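Local coordinates for gamma-glutamyltranspeptidase (Ggt) (Helicobacter pylori 26695, PDB 5BPK) that cleaves the gamma-glutamyl bond of glutathione and related compounds, transferring the gamma-glutamyl group to water or an acceptor amine, as an N-terminal nucleophile hydrolase, at the interface of chains A and B. Sequence-based numbering; all coordinates share one arbitrary frame. Chains: chain A, Gamma-glutamyltranspeptidase (Ggt); chain B, Gamma-glutamyltranspeptidase (Ggt).

Contact 1: the interface of chains A and B. Residues chain A 313, 316-317, 320, 361; chain B 151-153.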
# COMPACT_ATOMS: atom_id res chain seq x y z
N HIS A 313 18.81 9.25 14.13
CA HIS A 313 18.47 8.99 15.54
C HIS A 313 17.11 9.59 15.93
O HIS A 313 16.25 8.91 16.49
CB HIS A 313 19.59 9.51 16.45
CG HIS A 313 19.30 9.38 17.92
ND1 HIS A 313 18.80 8.23 18.48
CD2 HIS A 313 19.50 10.24 18.94
CE1 HIS A 313 18.68 8.39 19.78
NE2 HIS A 313 19.10 9.61 20.09
N ALA A 316 14.39 7.68 14.04
CA ALA A 316 14.26 6.30 14.49
C ALA A 316 13.59 6.21 15.86
O ALA A 316 12.81 5.29 16.11
CB ALA A 316 15.64 5.61 14.51
N GLU A 317 13.92 7.13 16.77
CA GLU A 317 13.23 7.14 18.07
C GLU A 317 11.74 7.51 17.93
O GLU A 317 10.89 6.96 18.64
CB GLU A 317 13.94 8.03 19.08
CG GLU A 317 15.35 7.54 19.43
CD GLU A 317 15.36 6.09 19.89
OE1 GLU A 317 14.85 5.83 20.99
OE2 GLU A 317 15.84 5.21 19.13
N ARG A 320 10.07 4.38 16.66
CA ARG A 320 9.96 3.40 17.73
C ARG A 320 8.70 3.62 18.53
O ARG A 320 7.96 2.67 18.79
CB ARG A 320 11.17 3.49 18.65
CG ARG A 320 11.32 2.35 19.63
CD ARG A 320 12.31 2.71 20.73
NE ARG A 320 13.66 3.00 20.25
CZ ARG A 320 14.59 2.07 19.99
NH1 ARG A 320 14.30 0.77 20.10
NH2 ARG A 320 15.81 2.43 19.62
N VAL A 361 19.67 5.59 23.00
CA VAL A 361 18.33 5.18 22.57
C VAL A 361 17.49 4.82 23.79
O VAL A 361 18.01 4.62 24.90
CB VAL A 361 18.41 3.96 21.63
CG1 VAL A 361 19.24 4.30 20.40
CG2 VAL A 361 18.99 2.75 22.34
N MET B 151 25.25 4.64 20.22
CA MET B 151 23.99 5.06 20.85
C MET B 151 23.17 3.90 21.40
O MET B 151 22.32 4.10 22.28
CB MET B 151 23.12 5.83 19.86
CG MET B 151 23.69 7.15 19.42
SD MET B 151 22.45 8.04 18.47
CE MET B 151 23.46 9.22 17.60
N GLY B 152 23.39 2.70 20.85
CA GLY B 152 22.65 1.51 21.27
C GLY B 152 21.81 0.82 20.21
O GLY B 152 21.13 -0.15 20.52
N TYR B 153 21.86 1.27 18.96
CA TYR B 153 21.12 0.59 17.89
C TYR B 153 21.79 -0.74 17.54
O TYR B 153 23.02 -0.84 17.50
CB TYR B 153 21.02 1.47 16.63
CG TYR B 153 20.12 2.67 16.81
CD1 TYR B 153 18.74 2.51 16.91
CD2 TYR B 153 20.64 3.96 16.87
CE1 TYR B 153 17.90 3.60 17.09
CE2 TYR B 153 19.79 5.08 17.05
CZ TYR B 153 18.42 4.88 17.15
OH TYR B 153 17.56 5.94 17.32

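Contact 2: the interface of chains A and B. Residues chain A 282-285, 331; chain B 71-72.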
# COMPACT_ATOMS: atom_id res chain seq x y z
N PRO A 282 -9.29 2.63 8.16
CA PRO A 282 -8.60 1.47 8.72
C PRO A 282 -7.13 1.29 8.36
O PRO A 282 -6.57 0.24 8.64
CB PRO A 282 -9.43 0.30 8.20
CG PRO A 282 -9.85 0.77 6.87
CD PRO A 282 -10.14 2.23 7.03
N SER A 283 -6.49 2.30 7.77
CA SER A 283 -5.03 2.33 7.77
C SER A 283 -4.50 3.05 9.01
O SER A 283 -5.12 3.98 9.52
CB SER A 283 -4.47 2.98 6.53
OG SER A 283 -3.09 2.73 6.47
N SER A 284 -3.34 2.59 9.48
CA SER A 284 -2.55 3.28 10.50
C SER A 284 -1.53 4.21 9.84
O SER A 284 -0.90 5.02 10.51
CB SER A 284 -1.79 2.24 11.33
OG SER A 284 -0.80 1.59 10.54
N GLY A 285 -1.38 4.09 8.52
CA GLY A 285 -0.25 4.71 7.83
C GLY A 285 -0.18 6.22 7.93
O GLY A 285 0.84 6.78 8.32
N GLY A 331 -6.90 0.27 14.74
CA GLY A 331 -7.80 -0.73 14.15
C GLY A 331 -8.85 0.01 13.33
O GLY A 331 -8.77 1.22 13.14
N LEU B 71 -6.52 -3.85 9.92
CA LEU B 71 -5.63 -2.71 9.96
C LEU B 71 -4.56 -2.80 8.87
O LEU B 71 -3.94 -3.83 8.69
CB LEU B 71 -4.95 -2.60 11.32
CG LEU B 71 -4.07 -1.37 11.54
CD1 LEU B 71 -4.93 -0.12 11.61
CD2 LEU B 71 -3.22 -1.53 12.79
N SER B 72 -4.35 -1.68 8.18
CA SER B 72 -3.32 -1.55 7.16
C SER B 72 -2.20 -0.61 7.61
O SER B 72 -2.36 0.17 8.56
CB SER B 72 -3.94 -0.99 5.87
OG SER B 72 -3.01 -0.99 4.79

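Contact 3: the interface of chains A and B. Residues chain A 292, 319, 323; chain B 95, 98-99, 125-126.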
# COMPACT_ATOMS: atom_id res chain seq x y z
N ILE A 292 5.23 10.87 13.16
CA ILE A 292 6.70 10.79 13.10
C ILE A 292 7.27 12.10 12.55
O ILE A 292 8.24 12.66 13.09
CB ILE A 292 7.16 9.56 12.27
CG1 ILE A 292 6.77 8.26 12.99
CG2 ILE A 292 8.66 9.58 12.07
CD1 ILE A 292 6.73 7.05 12.07
N MET A 319 9.93 6.81 15.25
CA MET A 319 9.37 5.58 14.68
C MET A 319 9.11 4.55 15.76
O MET A 319 8.07 3.92 15.78
CB MET A 319 10.34 4.96 13.66
CG MET A 319 10.52 5.74 12.39
SD MET A 319 11.94 5.14 11.43
CE MET A 319 11.85 6.27 10.01
N TYR A 323 5.36 2.95 16.37
CA TYR A 323 5.01 1.54 16.16
C TYR A 323 4.54 0.88 17.45
O TYR A 323 3.68 -0.00 17.41
CB TYR A 323 6.13 0.75 15.49
CG TYR A 323 6.22 0.98 13.99
CD1 TYR A 323 6.96 2.02 13.47
CD2 TYR A 323 5.54 0.15 13.10
CE1 TYR A 323 7.05 2.23 12.10
CE2 TYR A 323 5.61 0.35 11.72
CZ TYR A 323 6.37 1.41 11.23
OH TYR A 323 6.48 1.64 9.86
N SER B 95 4.76 -3.23 6.93
CA SER B 95 5.21 -2.36 8.01
C SER B 95 6.21 -1.28 7.57
O SER B 95 6.30 -0.22 8.19
CB SER B 95 5.86 -3.21 9.09
OG SER B 95 6.92 -3.96 8.51
N ILE B 98 5.29 2.99 6.07
CA ILE B 98 5.20 4.25 6.79
C ILE B 98 6.54 4.94 6.77
O ILE B 98 6.65 6.14 6.48
CB ILE B 98 4.74 4.04 8.24
CG1 ILE B 98 3.35 3.40 8.26
CG2 ILE B 98 4.74 5.37 8.99
CD1 ILE B 98 2.95 2.87 9.60
N THR B 99 7.59 4.17 7.04
CA THR B 99 8.92 4.76 7.13
C THR B 99 9.49 5.10 5.74
O THR B 99 10.16 6.12 5.57
CB THR B 99 9.87 3.84 7.93
OG1 THR B 99 9.97 2.56 7.29
CG2 THR B 99 9.37 3.67 9.38
N HIS B 125 14.95 1.88 8.78
CA HIS B 125 13.66 1.50 9.33
C HIS B 125 13.79 1.03 10.77
O HIS B 125 14.68 0.25 11.09
CB HIS B 125 13.06 0.41 8.43
CG HIS B 125 11.79 -0.20 8.93
ND1 HIS B 125 10.58 0.45 8.89
CD2 HIS B 125 11.54 -1.43 9.46
CE1 HIS B 125 9.64 -0.34 9.38
NE2 HIS B 125 10.19 -1.49 9.73
N MET B 126 12.88 1.50 11.60
CA MET B 126 12.70 1.05 12.97
C MET B 126 11.21 0.85 13.20
O MET B 126 10.43 1.76 12.97
CB MET B 126 13.29 2.09 13.93
CG MET B 126 12.83 2.03 15.38
SD MET B 126 13.20 0.51 16.26
CE MET B 126 14.99 0.66 16.50

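Contact 1: the interface of chains A and B
This is a heterodimer interface between the large and small chains of gamma-glutamyltranspeptidase, which arise from one precursor by self-cleavage, and here it locks a small-chain tyrosine onto a large-chain helix. B:Tyr153 reaches from a loop to helix 309-329 of chain A. Its phenol OH meets the OE2 carboxylate oxygen of A:Glu317 at 2.6 Å as donor. The same OH hydrogen-bonds the imidazole ND1 of A:His313 at 2.8 Å; the structure alone does not show which of the two donates. Two bonds thus grip the hydroxyl. With chi1 at 176°, the A:His313 ring swings away from its own backbone N and out beside the phenol, whose carbon CZ lies at the imidazole edge, in plane. About one turn beyond A:Glu317, A:Arg320 steadies the acid. Its NE and NH2 take the carboxylate side-on, NH2 to OE2 at 2.8 Å in a salt bridge. OE2 gives its syn lone pair to the arginine and is met on the anti side by the tyrosine. The positive guanidinium should favour a charged carboxylate. Its plane lies only 13° from that of the phenol ring. On one face of this ring sits CG1 of A:Val361, over the centre, 3.5 Å from the centroid. The backbone bond from A:Val361 N to B:Met151 O is weak. B:Met151 covers a face of A:His313, its SD 3.5 Å from the imidazole CG and offset toward the rim.

Contact 2: the interface of chains A and B
Short loop segments of the two chains of this Ntn-hydrolase pair as a parallel beta bridge, A:Ser283 with B:Ser72. B:Ser72 belongs to the small chain's inhibitor pocket, so the bridge probably holds backbone beside the active site. Two backbone hydrogen bonds make the bridge. The amide N of B:Ser72 donates to the carbonyl O of A:Pro282 at 3.0 Å. In return, the carbonyl O of B:Ser72 takes the amide N of A:Ser284 at 2.8 Å. A:Pro282 itself follows a cis peptide bond. Among side-chain bonds, the hydroxyl OG of A:Ser284 reaches the same B:Ser72 O at 2.9 Å. Its chi1 of 67° sets OG between the backbone N and carbonyl carbon, turned toward this acceptor. One residue therefore grips the oxygen twice, by amide and by hydroxyl. The OG of A:Ser283 makes a weaker approach to that oxygen. It also accepts the amide N of A:Gly285 at 3.0 Å, where helix 285-296 begins, which ties the bridge to the helix start. Apolar contacts involve B:Leu71. Its methyl CD1 lies 3.9 Å from CB of A:Ser284 and 3.9 Å from CA of A:Gly331, touching both chain A segments.

Contact 3: the interface of chains A and B
Helix 96-109 of the small chain of this Ntn-hydrolase packs here against helices 285-296 and 309-329 of the large chain. A:Tyr323 carries the polar part. Its phenol OH donates to the carbonyl O of B:Ser95, just ahead of helix 96-109, at 2.5 Å. The donor lies nearly in line with the carbonyl bond, at a C=O...OH angle of 168°. The tyrosine comes down on the helix start, and its OH also touches CB of B:Ile98 at 3.4 Å. B:Ile98 approaches from the opposite direction, with CD1 4.1 Å from the phenol CZ. Its other branch, CG2, reaches CD1 of A:Ile292 at 4.0 Å, and those two side chains cross at about a right angle. The methyl CG2 of B:Thr99 faces chain A. It lies 3.6 Å from SD of A:Met319 and also contacts CE1 of A:Tyr323. The threonine chi1 of 60° splits its branches: CG2 turns to the large chain, while OG1 hydrogen-bonds ND1 of B:His125 at 2.7 Å, and either atom could be the donor. That bond would help orient the imidazole, whose CE1 edge meets the phenol OH of A:Tyr323 in the ring plane, a van der Waals contact. A:Met319 is extended beyond CG and crosses B:Thr99 at about a right angle, with SD and CE against the methyl CG2. Nearer its backbone, CB packs against the carbonyl O of B:Met126 at 3.3 Å.

Contact 3 lies between the others: its centre of C-alpha atoms is about 12 Å from that of contact 1 and about 13 Å from that of contact 2. Contacts 1 and 2 are about 25 Å apart. Helix 309-329 of chain A serves both contact 1 and contact 3. Helix 285-296 starts in contact 2 and reaches contact 3 through A:Ile292. The three patches lie roughly in a row, from the small chain's 142-151 helix end to the backbone beside the inhibitor pocket. This arrangement probably keeps large-chain helices in register with the small chain's catalytic region.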